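Local coordinates for protein putative esterase (Sulfolobus solfataricus P2, PDB 2RAU) that is probably a lipase or esterase of the alpha/beta-hydrolase superfamily that also binds calcium, although its natural substrate is not established, at residues 205-210 / 272-278; 35-39 / 105-110. All coordinates share one frame; numbering follows the deposited sequence.

Contact 1 of 2, residues 205-210 / 272-278; sequences IYVIPS and FDPYWPY
Tyr278 and Ile208 carry the most buried surface here, and they meet by a CH-pi contact: CG1 of Ile208 sits 3.6 Å from the centroid of the Tyr278 ring, only 10° off the ring normal. With CG1 of Ile208 anti to its carbonyl carbon (chi1 -49°), that branch stands squarely over the ring, the two side chains crossing at about a right angle. The same ring has the carbonyl carbon of Tyr206 at its edge, and its hydroxyl is taken by the backbone N of Glu193. Ile208 also pairs through its backbone with Trp276. Its N donates to Trp276 O at 2.8 Å in a nearly straight bond, while the return bond from Trp276 N to Ile208 O, 3.0 Å, is more bent. That carbonyl has a second donor in Trp60 NE1. Flanking bonds run from Tyr278 N to Tyr206 O and from Ser210 N to Pro274 O, each 3.0 Å long. Val207, next in buried area, reaches Tyr275 on the other face of the ribbon, CG2 lying 3.5 Å from CD1 of that ring. With the strand directions 150° apart, the pairing is a two-stranded antiparallel ribbon, separate from the central sheet and consistent with the cap region of an alpha/beta hydrolase.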
loop_
_atom_site.group_PDB
_atom_site.type_symbol
_atom_site.label_atom_id
_atom_site.label_comp_id
_atom_site.label_asym_id
_atom_site.label_seq_id
_atom_site.Cartn_x
_atom_site.Cartn_y
_atom_site.Cartn_z
ATOM N N ILE A 205 -1.885 24.108 3.726
ATOM C CA ILE A 205 -1.930 22.759 4.290
ATOM C C ILE A 205 -2.035 21.864 3.088
ATOM O O ILE A 205 -3.070 21.867 2.432
ATOM C CB ILE A 205 -3.182 22.523 5.203
ATOM C CG1 ILE A 205 -3.189 23.513 6.383
ATOM C CG2 ILE A 205 -3.225 21.077 5.730
ATOM C CD1 ILE A 205 -4.482 23.507 7.162
ATOM N N TYR A 206 -0.955 21.146 2.779
ATOM C CA TYR A 206 -0.843 20.398 1.545
ATOM C C TYR A 206 -0.880 18.922 1.721
ATOM O O TYR A 206 -1.128 18.217 0.736
ATOM C CB TYR A 206 0.430 20.801 0.770
ATOM C CG TYR A 206 0.449 22.237 0.344
ATOM C CD1 TYR A 206 -0.207 22.640 -0.832
ATOM C CD2 TYR A 206 1.106 23.208 1.094
ATOM C CE1 TYR A 206 -0.206 23.933 -1.235
ATOM C CE2 TYR A 206 1.070 24.528 0.703
ATOM C CZ TYR A 206 0.425 24.871 -0.450
ATOM O OH TYR A 206 0.442 26.157 -0.856
ATOM N N VAL A 207 -0.688 18.459 2.959
ATOM C CA VAL A 207 -0.533 17.050 3.265
ATOM C C VAL A 207 -1.356 16.624 4.482
ATOM O O VAL A 207 -1.703 17.451 5.320
ATOM C CB VAL A 207 0.946 16.675 3.505
ATOM C CG1 VAL A 207 1.806 16.837 2.227
ATOM C CG2 VAL A 207 1.530 17.456 4.707
ATOM N N ILE A 208 -1.652 15.324 4.547
ATOM C CA ILE A 208 -2.293 14.666 5.666
ATOM C C ILE A 208 -1.160 13.885 6.378
ATOM O O ILE A 208 -0.493 13.068 5.758
ATOM C CB ILE A 208 -3.360 13.619 5.229
ATOM C CG1 ILE A 208 -4.324 14.213 4.191
ATOM C CG2 ILE A 208 -4.083 13.030 6.489
ATOM C CD1 ILE A 208 -5.023 13.161 3.314
ATOM N N PRO A 209 -0.926 14.159 7.656
ATOM C CA PRO A 209 0.103 13.439 8.362
ATOM C C PRO A 209 -0.380 12.061 8.858
ATOM O O PRO A 209 -1.526 11.879 9.269
ATOM C CB PRO A 209 0.381 14.335 9.553
ATOM C CG PRO A 209 -0.960 14.956 9.811
ATOM C CD PRO A 209 -1.538 15.198 8.499
ATOM N N SER A 210 0.525 11.111 8.844
ATOM C CA SER A 210 0.265 9.803 9.371
ATOM C C SER A 210 0.284 9.856 10.893
ATOM O O SER A 210 0.998 10.644 11.461
ATOM C CB SER A 210 1.379 8.860 8.911
ATOM O OG SER A 210 1.242 7.574 9.473
ATOM N N PHE A 272 5.446 3.622 8.121
ATOM C CA PHE A 272 4.784 4.492 7.164
ATOM C C PHE A 272 5.649 5.716 6.794
ATOM O O PHE A 272 6.482 6.139 7.561
ATOM C CB PHE A 272 3.477 5.040 7.741
ATOM C CG PHE A 272 2.281 4.069 7.667
ATOM C CD1 PHE A 272 2.062 3.280 6.568
ATOM C CD2 PHE A 272 1.393 4.005 8.708
ATOM C CE1 PHE A 272 0.979 2.437 6.502
ATOM C CE2 PHE A 272 0.284 3.167 8.636
ATOM C CZ PHE A 272 0.105 2.376 7.538
ATOM N N ASP A 273 5.386 6.282 5.602
ATOM C CA ASP A 273 5.829 7.622 5.246
ATOM C C ASP A 273 5.090 8.649 6.122
ATOM O O ASP A 273 4.004 8.401 6.590
ATOM C CB ASP A 273 5.538 7.931 3.773
ATOM C CG ASP A 273 6.433 7.159 2.805
ATOM O OD1 ASP A 273 7.645 7.043 3.086
ATOM O OD2 ASP A 273 5.941 6.824 1.690
ATOM N N PRO A 274 5.699 9.817 6.357
ATOM C CA PRO A 274 5.063 10.796 7.238
ATOM C C PRO A 274 3.830 11.517 6.704
ATOM O O PRO A 274 3.009 11.989 7.472
ATOM C CB PRO A 274 6.187 11.828 7.460
ATOM C CG PRO A 274 7.115 11.637 6.276
ATOM C CD PRO A 274 7.048 10.215 5.937
ATOM N N TYR A 275 3.766 11.681 5.389
ATOM C CA TYR A 275 2.788 12.556 4.752
ATOM C C TYR A 275 2.223 12.022 3.460
ATOM O O TYR A 275 2.885 11.294 2.716
ATOM C CB TYR A 275 3.419 13.903 4.439
ATOM C CG TYR A 275 4.053 14.646 5.604
ATOM C CD1 TYR A 275 3.264 15.084 6.670
ATOM C CD2 TYR A 275 5.397 14.995 5.596
ATOM C CE1 TYR A 275 3.824 15.799 7.736
ATOM C CE2 TYR A 275 5.947 15.739 6.622
ATOM C CZ TYR A 275 5.142 16.139 7.682
ATOM O OH TYR A 275 5.637 16.878 8.720
ATOM N N TRP A 276 1.002 12.461 3.177
ATOM C CA TRP A 276 0.262 12.070 1.987
ATOM C C TRP A 276 -0.386 13.330 1.411
ATOM O O TRP A 276 -0.911 14.101 2.145
ATOM C CB TRP A 276 -0.826 11.079 2.347
ATOM C CG TRP A 276 -1.489 10.427 1.203
ATOM C CD1 TRP A 276 -2.743 10.695 0.703
ATOM C CD2 TRP A 276 -0.955 9.372 0.388
ATOM N NE1 TRP A 276 -3.009 9.863 -0.376
ATOM C CE2 TRP A 276 -1.928 9.045 -0.583
ATOM C CE3 TRP A 276 0.240 8.660 0.389
ATOM C CZ2 TRP A 276 -1.734 8.030 -1.528
ATOM C CZ3 TRP A 276 0.414 7.654 -0.534
ATOM C CH2 TRP A 276 -0.565 7.340 -1.477
ATOM N N PRO A 277 -0.319 13.536 0.080
ATOM C CA PRO A 277 -0.882 14.747 -0.473
ATOM C C PRO A 277 -2.394 14.807 -0.410
ATOM O O PRO A 277 -3.108 13.829 -0.718
ATOM C CB PRO A 277 -0.392 14.725 -1.921
ATOM C CG PRO A 277 -0.303 13.251 -2.236
ATOM C CD PRO A 277 0.261 12.664 -0.962
ATOM N N TYR A 278 -2.891 15.953 0.027
ATOM C CA TYR A 278 -4.331 16.245 -0.054
ATOM C C TYR A 278 -4.896 16.209 -1.474
ATOM O O TYR A 278 -6.078 15.930 -1.663
ATOM C CB TYR A 278 -4.673 17.636 0.574
ATOM C CG TYR A 278 -5.175 17.531 2.009
ATOM C CD1 TYR A 278 -6.435 17.008 2.285
ATOM C CD2 TYR A 278 -4.411 17.976 3.081
ATOM C CE1 TYR A 278 -6.913 16.912 3.591
ATOM C CE2 TYR A 278 -4.871 17.860 4.375
ATOM C CZ TYR A 278 -6.135 17.331 4.620
ATOM O OH TYR A 278 -6.611 17.195 5.912
#

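Contact 2 of 2, residues 35-39 / 105-110; sequences YDIIS and YVPPFL
Tyr35 meets Pro107 with the CE1 side of its ring, the two side chains crossing at about a right angle, and CE1 of Tyr35 lies 3.5 Å from CD of Pro107. Its CD1 lies 3.4 Å from the backbone O of Tyr105, and farther out the ring reaches Leu110, whose CD1 is 4.2 Å from CZ of Tyr35. The ring also stacks with Phe117, which lies beyond the two segments. After the inverse gamma turn centred on Asp36, whose carboxylate salt-bridges Arg102, the chain enters the strand, and Ile37 takes up the Tyr105 ring. CG2 of Ile37, anti to the backbone N, stands 3.8 Å from the ring centroid and 13° off the normal, a CH-pi contact over one face. Its backbone O comes 3.3 Å from CD2 of Tyr105. Ser39 then receives a hydrogen bond from Tyr105, OH to OG at 2.5 Å, with OG in the plane of the ring at its edge; the bond is very short, and its exact length is to be read with caution. A second partner, Asp100 OD2, bonds the same OG, so the phenol is held at its face by Ile37 and at its hydroxyl end by a serine that is itself tethered. The geometry is that of a loop packed on the beginning of strand 37-45, which pairs antiparallel with strand 94-100 in the central sheet of this alpha/beta-hydrolase fold.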
loop_
_atom_site.group_PDB
_atom_site.type_symbol
_atom_site.label_atom_id
_atom_site.label_comp_id
_atom_site.label_asym_id
_atom_site.label_seq_id
_atom_site.Cartn_x
_atom_site.Cartn_y
_atom_site.Cartn_z
ATOM N N TYR A 35 12.361 16.529 -4.434
ATOM C CA TYR A 35 11.644 15.440 -3.820
ATOM C C TYR A 35 10.763 14.668 -4.793
ATOM O O TYR A 35 10.143 13.680 -4.412
ATOM C CB TYR A 35 10.782 15.957 -2.691
ATOM C CG TYR A 35 11.531 16.844 -1.742
ATOM C CD1 TYR A 35 12.497 16.319 -0.925
ATOM C CD2 TYR A 35 11.355 18.220 -1.731
ATOM C CE1 TYR A 35 13.194 17.134 -0.082
ATOM C CE2 TYR A 35 12.031 19.016 -0.884
ATOM C CZ TYR A 35 12.957 18.473 -0.049
ATOM O OH TYR A 35 13.688 19.278 0.848
ATOM N N ASP A 36 10.731 15.090 -6.054
ATOM C CA ASP A 36 9.942 14.409 -7.058
ATOM C C ASP A 36 10.776 13.278 -7.620
ATOM O O ASP A 36 11.469 13.460 -8.614
ATOM C CB ASP A 36 9.477 15.386 -8.148
ATOM C CG ASP A 36 8.413 16.307 -7.637
ATOM O OD1 ASP A 36 7.307 15.805 -7.500
ATOM O OD2 ASP A 36 8.661 17.489 -7.312
ATOM N N ILE A 37 10.711 12.140 -6.939
ATOM C CA ILE A 37 11.478 10.898 -7.237
ATOM C C ILE A 37 10.521 9.776 -6.998
ATOM O O ILE A 37 9.680 9.860 -6.091
ATOM C CB ILE A 37 12.697 10.707 -6.277
ATOM C CG1 ILE A 37 13.600 11.936 -6.336
ATOM C CG2 ILE A 37 13.525 9.365 -6.600
ATOM C CD1 ILE A 37 14.780 11.841 -5.385
ATOM N N ILE A 38 10.647 8.711 -7.791
ATOM C CA ILE A 38 9.910 7.437 -7.558
ATOM C C ILE A 38 10.911 6.295 -7.594
ATOM O O ILE A 38 12.042 6.464 -8.076
ATOM C CB ILE A 38 8.715 7.173 -8.506
ATOM C CG1 ILE A 38 9.193 7.113 -9.971
ATOM C CG2 ILE A 38 7.680 8.248 -8.328
ATOM C CD1 ILE A 38 8.080 6.751 -10.977
ATOM N N SER A 39 10.566 5.188 -6.958
ATOM C CA SER A 39 11.395 4.022 -7.052
ATOM C C SER A 39 10.588 2.746 -7.228
ATOM O O SER A 39 9.379 2.720 -7.075
ATOM C CB SER A 39 12.449 3.945 -5.929
ATOM O OG SER A 39 11.959 4.431 -4.694
ATOM N N TYR A 105 9.915 10.163 -0.518
ATOM C CA TYR A 105 11.101 11.020 -0.593
ATOM C C TYR A 105 10.900 12.345 0.145
ATOM O O TYR A 105 11.823 13.177 0.190
ATOM C CB TYR A 105 11.493 11.243 -2.065
ATOM C CG TYR A 105 11.992 9.939 -2.626
ATOM C CD1 TYR A 105 13.282 9.566 -2.408
ATOM C CD2 TYR A 105 11.133 9.054 -3.281
ATOM C CE1 TYR A 105 13.720 8.356 -2.803
ATOM C CE2 TYR A 105 11.557 7.841 -3.664
ATOM C CZ TYR A 105 12.872 7.508 -3.442
ATOM O OH TYR A 105 13.400 6.309 -3.840
ATOM N N VAL A 106 9.761 12.494 0.817
ATOM C CA VAL A 106 9.461 13.738 1.589
ATOM C C VAL A 106 10.145 13.715 2.995
ATOM O O VAL A 106 9.971 12.773 3.767
ATOM C CB VAL A 106 7.920 13.924 1.708
ATOM C CG1 VAL A 106 7.536 15.197 2.596
ATOM C CG2 VAL A 106 7.281 14.003 0.318
ATOM N N PRO A 107 10.953 14.751 3.327
ATOM C CA PRO A 107 11.509 14.761 4.657
ATOM C C PRO A 107 10.427 14.913 5.737
ATOM O O PRO A 107 9.442 15.626 5.560
ATOM C CB PRO A 107 12.410 15.994 4.673
ATOM C CG PRO A 107 12.545 16.401 3.267
ATOM C CD PRO A 107 11.324 15.948 2.578
ATOM N N PRO A 108 10.604 14.220 6.862
ATOM C CA PRO A 108 9.596 14.249 7.895
ATOM C C PRO A 108 9.523 15.572 8.649
ATOM O O PRO A 108 8.512 15.866 9.312
ATOM C CB PRO A 108 10.024 13.097 8.796
ATOM C CG PRO A 108 11.537 13.074 8.684
ATOM C CD PRO A 108 11.752 13.355 7.201
ATOM N N PHE A 109 10.566 16.393 8.547
ATOM C CA PHE A 109 10.633 17.627 9.338
ATOM C C PHE A 109 10.046 18.813 8.597
ATOM O O PHE A 109 9.966 19.886 9.173
ATOM C CB PHE A 109 12.081 17.940 9.772
ATOM C CG PHE A 109 13.061 17.950 8.636
ATOM C CD1 PHE A 109 13.199 19.069 7.813
ATOM C CD2 PHE A 109 13.761 16.800 8.321
ATOM C CE1 PHE A 109 14.059 19.046 6.755
ATOM C CE2 PHE A 109 14.609 16.785 7.277
ATOM C CZ PHE A 109 14.732 17.905 6.462
ATOM N N LEU A 110 9.683 18.662 7.331
ATOM C CA LEU A 110 9.084 19.811 6.613
ATOM C C LEU A 110 7.689 20.060 7.175
ATOM O O LEU A 110 7.018 19.118 7.641
ATOM C CB LEU A 110 9.004 19.561 5.084
ATOM C CG LEU A 110 10.324 19.429 4.304
ATOM C CD1 LEU A 110 9.961 19.324 2.801
ATOM C CD2 LEU A 110 11.305 20.575 4.630
#

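Overall arrangement
From the N terminus, residues 35-39 lead into strand 37-45, and the chain passes through strands 52-56 and 94-100 before 105-110 returns to close contact 2. Contact 1 opens only about a hundred residues later, at 205-210, and closes at 272-278 after an excursion of helices and loops without strands. The two loops are therefore in series, neither nested nor crossed, yet their centres lie 11 Å apart. Tyr275 joins them: its OH lies 2.8 Å from Leu110 O, a weak bond, and 3.1 Å from Pro108 O, its one proton shared or choosing between them. CD2 of Tyr275 also packs 3.7 Å from Val106 CG1. Thus the 105-110 loop connects the start of strand 37-45 to the two-stranded ribbon.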